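Local structure of aldehyde dehydrogenase (Staphylococcus aureus, 6K10) at the interface of chains A and B. The protein oxidises 4,4'-diaponeurosporen-4-al to 4,4'-diaponeurosporenoic acid with NAD+, a step in the biosynthesis of the carotenoid staphyloxanthin. Numbering follows the deposited sequence. Chains: chain A/B, Aldehyde dehydrogenase.

The interface of chains A and B. Residues chain A 237, 241, 278; chain B 449-450, 453.
With CG anti to its carbonyl carbon (chi1 -55°), B:Leu450 reaches across from a loop of the partner chain to the ring of A:Phe241, whose CG is anti to the backbone N (chi1 169°). The arrangement illustrates how one branched aliphatic side chain can pack against two aromatic residues from different helices. Methyl CD2 of the leucine lies 3.9 Å from A:Phe241 CD1, well out of the ring plane and beyond the CG-CD1 edge, the side chains crossing at about a right angle. A:Phe278 lies roughly at a right angle to that direction; B:Leu450 CB stands out of its ring plane, beyond the outer rim, 4.0 Å from CE1. The other methyl, CD1, diverges from CD2 toward the same CE1 and lies 4.2 Å from CB of A:Glu237. Further along the A:Phe241 ring, CE1 comes 3.7 Å from the backbone O of B:His449, on the CD2 side and tilted from the plane, while the phenol OH of B:Tyr453 nears the rim toward the opposite side. That carbonyl oxygen sits in plane at the tyrosine ring's edge. No polar bond crosses here, which suggests that packing holds the patch. It belongs to a two-fold symmetric interface of identical chains, probably the biological dimer, and recurs with chains exchanged. A:Glu237 and A:Phe241 lie on helix 232-244, A:Phe278 on helix 264-279; the partner loop precedes helix 457-465, and the patch centre is about 18 Å from the engineered A:Ser251, at the predicted catalytic position.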
# COMPACT_ATOMS: atom_id res chain seq x y z
N GLU A 237 -35.29 6.70 -2.80
CA GLU A 237 -34.78 8.06 -2.63
C GLU A 237 -33.26 8.07 -2.52
O GLU A 237 -32.58 8.90 -3.14
CB GLU A 237 -35.42 8.71 -1.40
CG GLU A 237 -36.87 9.13 -1.62
CD GLU A 237 -37.61 9.37 -0.32
OE1 GLU A 237 -36.96 9.43 0.75
OE2 GLU A 237 -38.85 9.51 -0.36
N PHE A 241 -30.57 9.44 -5.32
CA PHE A 241 -29.58 10.42 -4.88
C PHE A 241 -28.18 10.04 -5.35
O PHE A 241 -27.47 10.86 -5.94
CB PHE A 241 -29.63 10.54 -3.35
CG PHE A 241 -28.49 11.33 -2.78
CD1 PHE A 241 -28.50 12.71 -2.81
CD2 PHE A 241 -27.41 10.69 -2.20
CE1 PHE A 241 -27.45 13.44 -2.28
CE2 PHE A 241 -26.36 11.41 -1.67
CZ PHE A 241 -26.38 12.78 -1.71
N PHE A 278 -37.80 14.70 -7.37
CA PHE A 278 -36.49 15.35 -7.50
C PHE A 278 -36.50 16.42 -8.57
O PHE A 278 -36.09 17.56 -8.34
CB PHE A 278 -35.42 14.31 -7.84
CG PHE A 278 -34.92 13.51 -6.67
CD1 PHE A 278 -35.62 13.47 -5.48
CD2 PHE A 278 -33.75 12.78 -6.78
CE1 PHE A 278 -35.14 12.73 -4.41
CE2 PHE A 278 -33.27 12.04 -5.73
CZ PHE A 278 -33.97 12.01 -4.54
N HIS B 449 -31.30 17.07 2.21
CA HIS B 449 -30.15 16.90 1.33
C HIS B 449 -30.52 16.37 -0.06
O HIS B 449 -29.62 16.12 -0.86
CB HIS B 449 -29.13 15.97 1.97
CG HIS B 449 -28.62 16.45 3.30
ND1 HIS B 449 -27.80 17.56 3.42
CD2 HIS B 449 -28.81 15.99 4.55
CE1 HIS B 449 -27.51 17.75 4.69
NE2 HIS B 449 -28.11 16.82 5.40
N LEU B 450 -31.80 16.21 -0.35
CA LEU B 450 -32.25 15.70 -1.63
C LEU B 450 -32.74 16.83 -2.53
O LEU B 450 -33.11 17.90 -2.06
CB LEU B 450 -33.39 14.69 -1.43
CG LEU B 450 -33.12 13.52 -0.49
CD1 LEU B 450 -34.36 12.64 -0.37
CD2 LEU B 450 -31.94 12.70 -0.98
N TYR B 453 -33.08 21.44 -5.06
CA TYR B 453 -32.07 22.15 -4.28
C TYR B 453 -32.34 23.65 -4.17
O TYR B 453 -31.49 24.38 -3.65
CB TYR B 453 -30.68 21.95 -4.90
CG TYR B 453 -30.15 20.54 -4.80
CD1 TYR B 453 -30.24 19.82 -3.62
CD2 TYR B 453 -29.53 19.94 -5.89
CE1 TYR B 453 -29.75 18.53 -3.52
CE2 TYR B 453 -29.03 18.65 -5.81
CZ TYR B 453 -29.14 17.95 -4.62
OH TYR B 453 -28.64 16.67 -4.54